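Local coordinates for acetate kinase (Entamoeba histolytica, PDB 4H0O), which probably catalyses the reversible transfer of a phosphoryl group to acetate, giving acetyl phosphate, as a pyrophosphate-dependent acetate kinase of the ASKHA superfamily, at residues L354-G368 and L374-P387. Numbering follows the deposited sequence.
Sequences LGIELDDSLNEKSMG and LTMPSSKVQVCVAP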
loop_
_atom_site.group_PDB
_atom_site.type_symbol
_atom_site.label_atom_id
_atom_site.label_comp_id
_atom_site.label_asym_id
_atom_site.label_seq_id
_atom_site.Cartn_x
_atom_site.Cartn_y
_atom_site.Cartn_z
ATOM N N LEU B 354 -9.291 19.152 -1.339
ATOM C CA LEU B 354 -7.923 19.641 -1.170
ATOM C C LEU B 354 -7.644 20.895 -2.006
ATOM O O LEU B 354 -6.535 21.434 -1.976
ATOM C CB LEU B 354 -6.913 18.544 -1.525
ATOM C CG LEU B 354 -6.879 17.293 -0.643
ATOM C CD1 LEU B 354 -6.271 16.117 -1.393
ATOM C CD2 LEU B 354 -6.105 17.548 0.645
ATOM N N GLY B 355 -8.646 21.353 -2.753
ATOM C CA GLY B 355 -8.504 22.558 -3.551
ATOM C C GLY B 355 -8.285 22.310 -5.034
ATOM O O GLY B 355 -7.465 22.983 -5.667
ATOM N N ILE B 356 -9.015 21.347 -5.594
ATOM C CA ILE B 356 -8.968 21.089 -7.032
ATOM C C ILE B 356 -10.277 21.484 -7.709
ATOM O O ILE B 356 -11.317 20.852 -7.504
ATOM C CB ILE B 356 -8.625 19.614 -7.355
ATOM C CG1 ILE B 356 -7.159 19.330 -7.032
ATOM C CG2 ILE B 356 -8.884 19.307 -8.826
ATOM C CD1 ILE B 356 -6.706 17.917 -7.364
ATOM N N GLU B 357 -10.212 22.541 -8.514
ATOM C CA GLU B 357 -11.365 23.032 -9.256
ATOM C C GLU B 357 -11.148 22.740 -10.734
ATOM O O GLU B 357 -10.440 23.476 -11.427
ATOM C CB GLU B 357 -11.532 24.535 -9.030
ATOM C CG GLU B 357 -11.345 24.949 -7.577
ATOM C CD GLU B 357 -11.461 26.450 -7.360
ATOM O OE1 GLU B 357 -11.194 27.220 -8.310
ATOM O OE2 GLU B 357 -11.820 26.855 -6.234
ATOM N N LEU B 358 -11.759 21.660 -11.210
ATOM C CA LEU B 358 -11.500 21.159 -12.554
ATOM C C LEU B 358 -12.407 21.810 -13.599
ATOM O O LEU B 358 -13.623 21.896 -13.410
ATOM C CB LEU B 358 -11.673 19.636 -12.584
ATOM C CG LEU B 358 -10.914 18.865 -13.666
ATOM C CD1 LEU B 358 -9.414 18.958 -13.435
ATOM C CD2 LEU B 358 -11.351 17.415 -13.708
ATOM N N ASP B 359 -11.815 22.280 -14.695
ATOM C CA ASP B 359 -12.607 22.729 -15.833
ATOM C C ASP B 359 -13.076 21.480 -16.572
ATOM O O ASP B 359 -12.315 20.872 -17.333
ATOM C CB ASP B 359 -11.785 23.635 -16.756
ATOM C CG ASP B 359 -12.651 24.421 -17.735
ATOM O OD1 ASP B 359 -13.719 23.914 -18.142
ATOM O OD2 ASP B 359 -12.259 25.552 -18.100
ATOM N N ASP B 360 -14.325 21.093 -16.329
ATOM C CA ASP B 360 -14.865 19.839 -16.848
ATOM C C ASP B 360 -14.980 19.805 -18.373
ATOM O O ASP B 360 -14.949 18.731 -18.977
ATOM C CB ASP B 360 -16.217 19.521 -16.197
ATOM C CG ASP B 360 -16.076 19.077 -14.755
ATOM O OD1 ASP B 360 -15.048 18.445 -14.431
ATOM O OD2 ASP B 360 -16.984 19.356 -13.946
ATOM N N SER B 361 -15.099 20.975 -18.991
ATOM C CA SER B 361 -15.202 21.051 -20.445
ATOM C C SER B 361 -13.843 20.813 -21.103
ATOM O O SER B 361 -13.755 20.139 -22.129
ATOM C CB SER B 361 -15.782 22.398 -20.879
ATOM O OG SER B 361 -16.156 22.372 -22.244
ATOM N N LEU B 362 -12.788 21.364 -20.508
ATOM C CA LEU B 362 -11.429 21.141 -20.999
ATOM C C LEU B 362 -11.026 19.679 -20.818
ATOM O O LEU B 362 -10.400 19.081 -21.695
ATOM C CB LEU B 362 -10.424 22.046 -20.282
ATOM C CG LEU B 362 -10.429 23.544 -20.603
ATOM C CD1 LEU B 362 -9.251 24.245 -19.944
ATOM C CD2 LEU B 362 -10.403 23.771 -22.101
ATOM N N ASN B 363 -11.394 19.106 -19.676
ATOM C CA ASN B 363 -11.024 17.730 -19.364
ATOM C C ASN B 363 -11.643 16.710 -20.314
ATOM O O ASN B 363 -10.975 15.764 -20.734
ATOM C CB ASN B 363 -11.388 17.386 -17.919
ATOM C CG ASN B 363 -11.011 15.966 -17.549
ATOM O OD1 ASN B 363 -9.836 15.594 -17.587
ATOM N ND2 ASN B 363 -12.005 15.163 -17.182
ATOM N N GLU B 364 -12.915 16.908 -20.654
ATOM C CA GLU B 364 -13.635 15.968 -21.513
ATOM C C GLU B 364 -13.151 15.992 -22.963
ATOM O O GLU B 364 -13.444 15.077 -23.732
ATOM C CB GLU B 364 -15.146 16.222 -21.451
ATOM C CG GLU B 364 -15.816 15.681 -20.189
ATOM C CD GLU B 364 -17.250 16.159 -20.020
ATOM O OE1 GLU B 364 -17.943 16.365 -21.040
ATOM O OE2 GLU B 364 -17.682 16.333 -18.860
ATOM N N LYS B 365 -12.402 17.029 -23.332
ATOM C CA LYS B 365 -11.952 17.191 -24.714
ATOM C C LYS B 365 -10.446 16.999 -24.893
ATOM O O LYS B 365 -9.956 16.900 -26.018
ATOM C CB LYS B 365 -12.383 18.560 -25.253
ATOM C CG LYS B 365 -13.893 18.741 -25.303
ATOM C CD LYS B 365 -14.294 20.191 -25.532
ATOM C CE LYS B 365 -15.808 20.333 -25.517
ATOM N NZ LYS B 365 -16.408 19.607 -24.361
ATOM N N SER B 366 -9.714 16.939 -23.785
ATOM C CA SER B 366 -8.262 16.795 -23.850
ATOM C C SER B 366 -7.826 15.353 -24.113
ATOM O O SER B 366 -8.282 14.417 -23.449
ATOM C CB SER B 366 -7.612 17.317 -22.566
ATOM O OG SER B 366 -6.200 17.259 -22.654
ATOM N N MET B 367 -6.947 15.179 -25.092
ATOM C CA MET B 367 -6.369 13.871 -25.372
ATOM C C MET B 367 -4.874 13.892 -25.071
ATOM O O MET B 367 -4.146 12.959 -25.419
ATOM C CB MET B 367 -6.629 13.457 -26.822
ATOM C CG MET B 367 -8.084 13.135 -27.120
ATOM S SD MET B 367 -8.686 11.652 -26.280
ATOM C CE MET B 367 -7.862 10.377 -27.235
ATOM N N GLY B 368 -4.426 14.961 -24.422
ATOM C CA GLY B 368 -3.052 15.059 -23.966
ATOM C C GLY B 368 -2.018 15.077 -25.074
ATOM O O GLY B 368 -0.893 14.609 -24.885
ATOM N N LEU B 374 -5.911 21.479 -16.903
ATOM C CA LEU B 374 -7.331 21.157 -16.941
ATOM C C LEU B 374 -8.086 21.828 -15.794
ATOM O O LEU B 374 -9.317 21.861 -15.784
ATOM C CB LEU B 374 -7.526 19.639 -16.906
ATOM C CG LEU B 374 -6.698 18.866 -17.935
ATOM C CD1 LEU B 374 -7.004 17.371 -17.907
ATOM C CD2 LEU B 374 -6.929 19.434 -19.324
ATOM N N THR B 375 -7.339 22.359 -14.830
ATOM C CA THR B 375 -7.928 23.098 -13.717
ATOM C C THR B 375 -8.031 24.582 -14.037
ATOM O O THR B 375 -7.273 25.106 -14.859
ATOM C CB THR B 375 -7.110 22.942 -12.412
ATOM O OG1 THR B 375 -5.713 22.847 -12.720
ATOM C CG2 THR B 375 -7.536 21.706 -11.656
ATOM N N MET B 376 -8.973 25.254 -13.380
ATOM C CA MET B 376 -9.041 26.707 -13.411
ATOM C C MET B 376 -7.730 27.259 -12.858
ATOM O O MET B 376 -7.109 26.638 -11.993
ATOM C CB MET B 376 -10.206 27.201 -12.549
ATOM C CG MET B 376 -11.533 26.494 -12.807
ATOM S SD MET B 376 -12.174 26.765 -14.475
ATOM C CE MET B 376 -13.749 25.906 -14.387
ATOM N N PRO B 377 -7.288 28.418 -13.368
ATOM C CA PRO B 377 -6.079 29.071 -12.847
ATOM C C PRO B 377 -6.248 29.563 -11.410
ATOM O O PRO B 377 -5.254 29.781 -10.716
ATOM C CB PRO B 377 -5.880 30.260 -13.798
ATOM C CG PRO B 377 -7.203 30.456 -14.466
ATOM C CD PRO B 377 -7.807 29.091 -14.569
ATOM N N SER B 378 -7.490 29.738 -10.973
ATOM C CA SER B 378 -7.762 30.107 -9.589
ATOM C C SER B 378 -7.604 28.912 -8.652
ATOM O O SER B 378 -7.377 29.081 -7.451
ATOM C CB SER B 378 -9.171 30.679 -9.459
ATOM O OG SER B 378 -10.134 29.775 -9.970
ATOM N N SER B 379 -7.726 27.708 -9.209
ATOM C CA SER B 379 -7.671 26.474 -8.424
ATOM C C SER B 379 -6.374 26.358 -7.630
ATOM O O SER B 379 -5.281 26.510 -8.182
ATOM C CB SER B 379 -7.835 25.251 -9.330
ATOM O OG SER B 379 -7.761 24.048 -8.588
ATOM N N LYS B 380 -6.512 26.083 -6.334
ATOM C CA LYS B 380 -5.375 25.995 -5.420
ATOM C C LYS B 380 -4.343 24.978 -5.906
ATOM O O LYS B 380 -3.165 25.308 -6.078
ATOM C CB LYS B 380 -5.852 25.625 -4.014
ATOM C CG LYS B 380 -4.754 25.682 -2.958
ATOM C CD LYS B 380 -5.089 24.800 -1.763
ATOM C CE LYS B 380 -3.959 24.801 -0.745
ATOM N NZ LYS B 380 -4.209 23.837 0.361
ATOM N N VAL B 381 -4.794 23.746 -6.128
ATOM C CA VAL B 381 -3.955 22.709 -6.715
ATOM C C VAL B 381 -4.188 22.685 -8.221
ATOM O O VAL B 381 -5.334 22.722 -8.677
ATOM C CB VAL B 381 -4.289 21.320 -6.135
ATOM C CG1 VAL B 381 -3.408 20.244 -6.764
ATOM C CG2 VAL B 381 -4.124 21.322 -4.627
ATOM N N GLN B 382 -3.109 22.628 -8.994
ATOM C CA GLN B 382 -3.230 22.579 -10.447
ATOM C C GLN B 382 -3.175 21.142 -10.957
ATOM O O GLN B 382 -2.500 20.292 -10.370
ATOM C CB GLN B 382 -2.138 23.427 -11.105
ATOM C CG GLN B 382 -2.345 24.930 -10.942
ATOM C CD GLN B 382 -3.673 25.401 -11.513
ATOM O OE1 GLN B 382 -3.964 25.187 -12.691
ATOM N NE2 GLN B 382 -4.487 26.037 -10.674
ATOM N N VAL B 383 -3.898 20.876 -12.043
ATOM C CA VAL B 383 -3.897 19.559 -12.676
ATOM C C VAL B 383 -3.557 19.700 -14.156
ATOM O O VAL B 383 -4.130 20.543 -14.853
ATOM C CB VAL B 383 -5.268 18.859 -12.539
ATOM C CG1 VAL B 383 -5.277 17.544 -13.309
ATOM C CG2 VAL B 383 -5.597 18.608 -11.083
ATOM N N CYS B 384 -2.624 18.885 -14.640
ATOM C CA CYS B 384 -2.272 18.931 -16.052
ATOM C C CYS B 384 -2.002 17.544 -16.615
ATOM O O CYS B 384 -1.735 16.596 -15.871
ATOM C CB CYS B 384 -1.054 19.827 -16.277
ATOM S SG CYS B 384 0.521 19.029 -15.912
ATOM N N VAL B 385 -2.089 17.436 -17.936
ATOM C CA VAL B 385 -1.655 16.241 -18.644
ATOM C C VAL B 385 -0.352 16.590 -19.347
ATOM O O VAL B 385 -0.202 17.700 -19.866
ATOM C CB VAL B 385 -2.696 15.779 -19.684
ATOM C CG1 VAL B 385 -3.861 15.093 -19.001
ATOM C CG2 VAL B 385 -3.191 16.962 -20.513
ATOM N N ALA B 386 0.595 15.655 -19.355
ATOM C CA ALA B 386 1.889 15.898 -19.983
ATOM C C ALA B 386 2.333 14.697 -20.813
ATOM O O ALA B 386 2.458 13.589 -20.290
ATOM C CB ALA B 386 2.933 16.246 -18.935
ATOM N N PRO B 387 2.564 14.922 -22.117
ATOM C CA PRO B 387 2.987 13.893 -23.079
ATOM C C PRO B 387 4.311 13.230 -22.699
ATOM O O PRO B 387 5.198 13.899 -22.164
ATOM C CB PRO B 387 3.169 14.685 -24.377
ATOM C CG PRO B 387 2.281 15.873 -24.228
ATOM C CD PRO B 387 2.312 16.221 -22.768
#
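Glu357 and Met376 are joined through their backbones: Met376 N donates to Glu357 O at 3.0 Å. Two residues along, Asp359 N reaches Leu374 O at 2.8 Å, and these two bonds flank the single bridge between Leu358 and Thr375. At the other end, Val381 N donates to Gly355 O at 2.8 Å.

Between these backbone links a serine takes part with its side chain. Ser379 OG, anti to its own backbone N (chi1 179°), accepts from Glu357 N at 2.9 Å with an N-H...O angle of 172° and also bonds to Val381 O, tying the type I turn Met376-Ser379 to residues on both segments. The extended Glu357 side chain runs past Ser379, and its OE1 accepts from Ser378 OG at 3.2 Å.

In topology, 382-385 is a strand of the C-terminal six-stranded sheet, part of the ribonuclease H-like fold of the ASKHA kinases, hydrogen-bonded to 329-333; segment 354-368, in the connection between these parallel neighbours, lies over the face carrying Val383 and Val385.

Apolar contacts involve Val381, just before the strand, and Val383 within it. Ile356 spans both valines, with CG1 against Val381 CB at 3.6 Å and CD1 against Val383 CG2, its side chain roughly perpendicular to that of Val383. Leu358 CD1 touches both Leu374 CB and Thr375 CG2. Leu374 reaches helix 360-365 and the loop after it: CD1 abuts Asn363 OD1 in the helix, and CD2 meets Ser366 CB just beyond; Asn363 OD1 accepts from Arg344 NE, while Asn363 ND2 donates to Trp341 O. The Met376 chain, bent at chi2 (-64°), brings CE to within 3.7 Å of Asp359 CA; Asp359 is itself the N-cap of helix 360-365, its OD1 accepting a weak bond from Ser361 N.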